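Local coordinates for peptide methionine sulfoxide reductase MsrA (Treponema denticola ATCC 35405, PDB 5FA9), which probably repairs oxidised proteins by reducing methionine sulfoxide back to methionine, as a fusion of MsrA and MsrB reductase units that draws on thioredoxin, at residues B[4-9]-B[53-58]; B[92-97]-B[122-127]. The protein carries 2 engineered substitutions. All coordinates share one frame; numbering follows the deposited sequence.

Contact 1: B[4-9]-B[53-58]; sequences EIYLAG and TVKIVY
Lys55 runs alongside Tyr6 between segments 4-9 and 53-58, which pair antiparallel, and its tip is on the same side as the tyrosine hydroxyl. The lysine chain is fully extended, with CG anti to its backbone N (chi1 175°), and this lays its methylenes along the tyrosine. Lys55 CG comes to 3.5 Å from Tyr6 CE2, and Lys55 CE reaches 3.3 Å from Tyr6 OH. Tyr6 OH donates to Glu4 OE2 at 3.1 Å, from above the carboxylate plane. Glu4 OE2 and Lys55 NZ stay 4.5 Å apart, too far for a salt bridge. A water joins the two side chains instead, donating to Glu4 OE1 and accepting from Lys55 NZ. Glu4 OE1 also takes a hydrogen bond from Ile2 N of the second subunit. On the Tyr6 side, Thr53 CG2 sits 3.4 Å from Leu7 O, while Thr53 OG1 bonds to Ala51 O.

The face of Ile5, Leu7, Val54 and Ile56 is largely apolar. Ile5 CG2 packs on Ile56 CB at 3.8 Å and on Tyr58 CE1 at 4.0 Å. Tyr58 has CG between its backbone N and carbonyl carbon (chi1 67°), and Tyr58 CE1 comes near Glu4 N. Ile5 and Ile56 exchange two backbone hydrogen bonds, and so do Leu7 and Val54.

The two strands are inner neighbours in the mixed sheet of the MsrA part. Strand 25-33 flanks 51-59, and 95-98 flanks 2-8. Helices 12-19 and 65-74 pack on the face of Leu7, while Phe132 meets the Tyr6 ring edge-to-face.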
loop_
_atom_site.group_PDB
_atom_site.type_symbol
_atom_site.label_atom_id
_atom_site.label_comp_id
_atom_site.label_asym_id
_atom_site.label_seq_id
_atom_site.Cartn_x
_atom_site.Cartn_y
_atom_site.Cartn_z
ATOM N N GLU B 4 3.994 3.953 1.500
ATOM C CA GLU B 4 3.451 5.208 1.998
ATOM C C GLU B 4 4.512 6.069 2.679
ATOM O O GLU B 4 5.395 5.564 3.373
ATOM C CB GLU B 4 2.284 4.943 2.955
ATOM C CG GLU B 4 2.645 4.140 4.191
ATOM C CD GLU B 4 1.427 3.758 5.011
ATOM O OE1 GLU B 4 0.608 2.952 4.521
ATOM O OE2 GLU B 4 1.287 4.266 6.143
ATOM N N ILE B 5 4.414 7.376 2.461
ATOM C CA ILE B 5 5.340 8.339 3.039
ATOM C C ILE B 5 4.550 9.573 3.481
ATOM O O ILE B 5 3.508 9.888 2.903
ATOM C CB ILE B 5 6.453 8.726 2.032
ATOM C CG1 ILE B 5 7.528 9.590 2.698
ATOM C CG2 ILE B 5 5.862 9.416 0.809
ATOM C CD1 ILE B 5 8.339 8.859 3.742
ATOM N N TYR B 6 5.031 10.259 4.512
ATOM C CA TYR B 6 4.320 11.413 5.051
ATOM C C TYR B 6 5.156 12.682 4.915
ATOM O O TYR B 6 6.277 12.755 5.418
ATOM C CB TYR B 6 3.946 11.172 6.515
ATOM C CG TYR B 6 2.962 10.038 6.716
ATOM C CD1 TYR B 6 3.373 8.712 6.652
ATOM C CD2 TYR B 6 1.620 10.295 6.968
ATOM C CE1 TYR B 6 2.477 7.675 6.833
ATOM C CE2 TYR B 6 0.718 9.265 7.151
ATOM C CZ TYR B 6 1.150 7.957 7.081
ATOM O OH TYR B 6 0.254 6.929 7.263
ATOM N N LEU B 7 4.601 13.681 4.236
ATOM C CA LEU B 7 5.342 14.900 3.929
ATOM C C LEU B 7 4.647 16.157 4.446
ATOM O O LEU B 7 3.494 16.428 4.112
ATOM C CB LEU B 7 5.559 15.015 2.418
ATOM C CG LEU B 7 6.295 13.850 1.757
ATOM C CD1 LEU B 7 6.381 14.054 0.254
ATOM C CD2 LEU B 7 7.682 13.678 2.359
ATOM N N ALA B 8 5.362 16.921 5.265
ATOM C CA ALA B 8 4.869 18.204 5.748
ATOM C C ALA B 8 5.615 19.345 5.064
ATOM O O ALA B 8 6.810 19.536 5.289
ATOM C CB ALA B 8 5.015 18.299 7.259
ATOM N N GLY B 9 4.910 20.095 4.225
ATOM C CA GLY B 9 5.519 21.186 3.487
ATOM C C GLY B 9 4.664 22.438 3.446
ATOM O O GLY B 9 4.444 23.013 2.380
ATOM N N THR B 53 0.451 17.881 7.506
ATOM C CA THR B 53 1.104 16.829 6.739
ATOM C C THR B 53 0.134 16.152 5.773
ATOM O O THR B 53 -1.054 16.015 6.062
ATOM C CB THR B 53 1.717 15.767 7.681
ATOM O OG1 THR B 53 2.500 16.418 8.689
ATOM C CG2 THR B 53 2.598 14.789 6.916
ATOM N N VAL B 54 0.651 15.740 4.619
ATOM C CA VAL B 54 -0.134 14.993 3.647
ATOM C C VAL B 54 0.353 13.551 3.552
ATOM O O VAL B 54 1.528 13.298 3.290
ATOM C CB VAL B 54 -0.074 15.636 2.249
ATOM C CG1 VAL B 54 -0.808 14.771 1.237
ATOM C CG2 VAL B 54 -0.666 17.031 2.286
ATOM N N LYS B 55 -0.558 12.609 3.776
ATOM C CA LYS B 55 -0.247 11.192 3.635
ATOM C C LYS B 55 -0.186 10.810 2.162
ATOM O O LYS B 55 -1.126 11.064 1.410
ATOM C CB LYS B 55 -1.285 10.337 4.363
ATOM C CG LYS B 55 -1.105 8.839 4.175
ATOM C CD LYS B 55 -2.105 8.058 5.012
ATOM C CE LYS B 55 -1.918 6.560 4.847
ATOM N NZ LYS B 55 -2.899 5.791 5.664
ATOM N N ILE B 56 0.925 10.208 1.751
ATOM C CA ILE B 56 1.105 9.816 0.358
ATOM C C ILE B 56 1.206 8.304 0.200
ATOM O O ILE B 56 2.201 7.700 0.593
ATOM C CB ILE B 56 2.371 10.453 -0.249
ATOM C CG1 ILE B 56 2.351 11.973 -0.066
ATOM C CG2 ILE B 56 2.497 10.087 -1.720
ATOM C CD1 ILE B 56 1.286 12.669 -0.880
ATOM N N VAL B 57 0.178 7.699 -0.385
ATOM C CA VAL B 57 0.209 6.276 -0.702
ATOM C C VAL B 57 0.516 6.105 -2.186
ATOM O O VAL B 57 -0.200 6.631 -3.038
ATOM C CB VAL B 57 -1.121 5.580 -0.360
ATOM C CG1 VAL B 57 -1.062 4.109 -0.737
ATOM C CG2 VAL B 57 -1.439 5.744 1.117
ATOM N N TYR B 58 1.578 5.368 -2.495
ATOM C CA TYR B 58 2.059 5.294 -3.869
ATOM C C TYR B 58 2.548 3.906 -4.272
ATOM O O TYR B 58 2.867 3.072 -3.425
ATOM C CB TYR B 58 3.185 6.311 -4.080
ATOM C CG TYR B 58 4.453 5.996 -3.312
ATOM C CD1 TYR B 58 4.568 6.309 -1.962
ATOM C CD2 TYR B 58 5.538 5.397 -3.938
ATOM C CE1 TYR B 58 5.725 6.028 -1.258
ATOM C CE2 TYR B 58 6.699 5.111 -3.243
ATOM C CZ TYR B 58 6.787 5.430 -1.904
ATOM O OH TYR B 58 7.941 5.147 -1.207
HETATM O O HOH W 1 -2.107 3.036 5.715
#

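Contact 2: B[92-97]-B[122-127]. With D1D ((4S,5S)-1,2-dithiane-4,5-diol), chain F.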
loop_
_atom_site.group_PDB
_atom_site.type_symbol
_atom_site.label_atom_id
_atom_site.label_comp_id
_atom_site.label_asym_id
_atom_site.label_seq_id
_atom_site.Cartn_x
_atom_site.Cartn_y
_atom_site.Cartn_z
ATOM N N TYR B 92 3.541 24.696 10.260
ATOM C CA TYR B 92 4.004 24.791 8.880
ATOM C C TYR B 92 5.466 24.379 8.733
ATOM O O TYR B 92 6.080 24.618 7.692
ATOM C CB TYR B 92 3.817 26.214 8.348
ATOM C CG TYR B 92 2.398 26.723 8.435
ATOM C CD1 TYR B 92 1.401 26.201 7.620
ATOM C CD2 TYR B 92 2.056 27.733 9.323
ATOM C CE1 TYR B 92 0.103 26.667 7.695
ATOM C CE2 TYR B 92 0.762 28.206 9.403
ATOM C CZ TYR B 92 -0.210 27.669 8.588
ATOM O OH TYR B 92 -1.500 28.139 8.666
ATOM N N ARG B 93 6.024 23.770 9.775
ATOM C CA ARG B 93 7.409 23.314 9.725
ATOM C C ARG B 93 7.563 22.188 8.710
ATOM O O ARG B 93 6.651 21.384 8.514
ATOM C CB ARG B 93 7.886 22.858 11.107
ATOM C CG ARG B 93 7.209 21.602 11.635
ATOM C CD ARG B 93 7.718 21.250 13.025
ATOM N NE ARG B 93 7.048 20.077 13.579
ATOM C CZ ARG B 93 5.883 20.113 14.219
ATOM N NH1 ARG B 93 5.250 21.266 14.386
ATOM N NH2 ARG B 93 5.350 18.994 14.691
ATOM N N THR B 94 8.719 22.140 8.056
ATOM C CA THR B 94 8.985 21.116 7.057
ATOM C C THR B 94 9.495 19.838 7.709
ATOM O O THR B 94 10.316 19.881 8.625
ATOM C CB THR B 94 10.008 21.595 6.012
ATOM O OG1 THR B 94 11.184 22.071 6.678
ATOM C CG2 THR B 94 9.420 22.716 5.173
ATOM N N GLY B 95 9.000 18.700 7.233
ATOM C CA GLY B 95 9.409 17.420 7.776
ATOM C C GLY B 95 9.053 16.242 6.894
ATOM O O GLY B 95 8.093 16.290 6.124
ATOM N N ILE B 96 9.836 15.175 7.014
ATOM C CA ILE B 96 9.563 13.931 6.307
ATOM C C ILE B 96 9.400 12.811 7.324
ATOM O O ILE B 96 10.334 12.484 8.056
ATOM C CB ILE B 96 10.684 13.576 5.313
ATOM C CG1 ILE B 96 10.906 14.723 4.326
ATOM C CG2 ILE B 96 10.355 12.288 4.574
ATOM C CD1 ILE B 96 12.101 14.528 3.419
ATOM N N TYR B 97 8.209 12.224 7.368
ATOM C CA TYR B 97 7.890 11.233 8.389
ATOM C C TYR B 97 7.659 9.860 7.773
ATOM O O TYR B 97 6.930 9.722 6.790
ATOM C CB TYR B 97 6.661 11.673 9.185
ATOM C CG TYR B 97 6.744 13.103 9.668
ATOM C CD1 TYR B 97 7.521 13.442 10.769
ATOM C CD2 TYR B 97 6.049 14.116 9.020
ATOM C CE1 TYR B 97 7.602 14.749 11.212
ATOM C CE2 TYR B 97 6.123 15.426 9.456
ATOM C CZ TYR B 97 6.899 15.738 10.552
ATOM O OH TYR B 97 6.976 17.040 10.987
ATOM N N ILE B 122 19.918 22.728 5.854
ATOM C CA ILE B 122 18.549 22.258 5.692
ATOM C C ILE B 122 17.946 21.947 7.057
ATOM O O ILE B 122 18.549 21.238 7.863
ATOM C CB ILE B 122 18.480 21.008 4.789
ATOM C CG1 ILE B 122 18.786 21.385 3.339
ATOM C CG2 ILE B 122 17.114 20.348 4.881
ATOM C CD1 ILE B 122 18.889 20.197 2.410
ATOM N N VAL B 123 16.758 22.484 7.315
ATOM C CA VAL B 123 16.121 22.336 8.618
ATOM C C VAL B 123 14.912 21.408 8.566
ATOM O O VAL B 123 14.145 21.321 9.525
ATOM C CB VAL B 123 15.680 23.698 9.184
ATOM C CG1 VAL B 123 16.894 24.571 9.467
ATOM C CG2 VAL B 123 14.731 24.389 8.218
ATOM N N VAL B 124 14.742 20.722 7.440
ATOM C CA VAL B 124 13.693 19.717 7.316
ATOM C C VAL B 124 13.963 18.581 8.295
ATOM O O VAL B 124 15.021 17.951 8.246
ATOM C CB VAL B 124 13.604 19.154 5.884
ATOM C CG1 VAL B 124 12.527 18.082 5.801
ATOM C CG2 VAL B 124 13.332 20.271 4.889
ATOM N N GLU B 125 13.013 18.322 9.186
ATOM C CA GLU B 125 13.197 17.286 10.194
ATOM C C GLU B 125 12.838 15.909 9.645
ATOM O O GLU B 125 11.861 15.753 8.914
ATOM C CB GLU B 125 12.364 17.592 11.444
ATOM C CG GLU B 125 10.871 17.731 11.194
ATOM C CD GLU B 125 10.093 18.034 12.461
ATOM O OE1 GLU B 125 10.671 18.649 13.382
ATOM O OE2 GLU B 125 8.906 17.655 12.537
ATOM N N VAL B 126 13.646 14.916 9.994
ATOM C CA VAL B 126 13.369 13.539 9.609
ATOM C C VAL B 126 13.130 12.700 10.855
ATOM O O VAL B 126 14.059 12.400 11.604
ATOM C CB VAL B 126 14.519 12.933 8.786
ATOM C CG1 VAL B 126 14.236 11.473 8.473
ATOM C CG2 VAL B 126 14.731 13.728 7.507
ATOM N N GLU B 127 11.874 12.328 11.075
ATOM C CA GLU B 127 11.494 11.580 12.266
ATOM C C GLU B 127 10.567 10.436 11.901
ATOM O O GLU B 127 9.897 10.473 10.869
ATOM C CB GLU B 127 10.801 12.490 13.284
ATOM C CG GLU B 127 11.575 13.738 13.669
ATOM C CD GLU B 127 10.792 14.635 14.608
ATOM O OE1 GLU B 127 9.585 14.380 14.806
ATOM O OE2 GLU B 127 11.382 15.594 15.149
HETATM S S1 D1D F . -6.049 24.703 8.762
HETATM C C1 D1D F . -5.991 24.416 7.172
HETATM C C2 D1D F . -4.624 24.957 6.510
HETATM O O2 D1D F . -4.682 24.809 5.262
HETATM C C3 D1D F . -4.344 26.616 6.865
HETATM O O3 D1D F . -3.206 26.942 6.435
HETATM C C4 D1D F . -4.415 26.925 8.447
HETATM S S4 D1D F . -5.777 26.376 9.123
HETATM O O HOH W 2 11.555 21.813 9.970
#
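Residues 92-97 and 122-127 bring together the two parallel strands of a beta-alpha-beta unit, in which strand 95-98 leads through helix 104-115 to strand 125-128. Backbone bonds run from Glu125 N to Thr94 O and from Ile96 N to Glu125 O, with a weak one from Glu127 N to Ile96 O.

The polar centre is Glu125 OE2, which accepts from two side chains. Tyr97 OH donates at 2.6 Å to the anti lone pair of Glu125 OE2, with the ring and carboxylate planes nearly perpendicular (82°). Arg93 NE donates to Glu125 OE2 at 3.2 Å, from above the carboxylate plane, and completes a salt bridge. Glu125 OE2 lies close to the guanidinium plane. The Arg93 chain is extended from CG to NE, and its NH2 bonds to Asp49 O. These two donors would probably keep the carboxylate charged.

Gly95 C lies 4.0 Å from the plane of the Tyr97 ring, offset toward its rim. Val124 spreads its methyls, Val124 CG1 to Ile96 CG1 at 4.0 Å and Val124 CG2 to Thr94 OG1 at 3.3 Å. A water donates to both Thr94 O and Val123 O.

At the start of 92-97, Tyr92 belongs to the pocket that holds the dithiane diol, together with Glu52 and the engineered Ser11. Tyr92 OH is hydrogen-bonded to O3 of the diol at 3.1 Å, with O3 near the plane of the Tyr92 ring.

Contacts 1 and 2 belong to one mixed sheet and meet where strand 2-8 borders strand 95-98. Probable hydrogen bonds join Tyr6 O to Tyr97 N and Gly95 O to Ala8 N. Contact 1 pairs two inner antiparallel strands, and nearly all its touching residues are buried. Contact 2 pairs inner strand 95-98 with 125-128, outermost within the chain, and most residues of 122-127 are partly exposed. Their chemistry differs too. In contact 1 opposite charges meet through a water beside the second subunit, whereas contact 2 has a direct salt bridge within one chain. Helix 65-74 packs on the apolar side chains of both. Contact 2 alone includes a residue of the dithiane pocket.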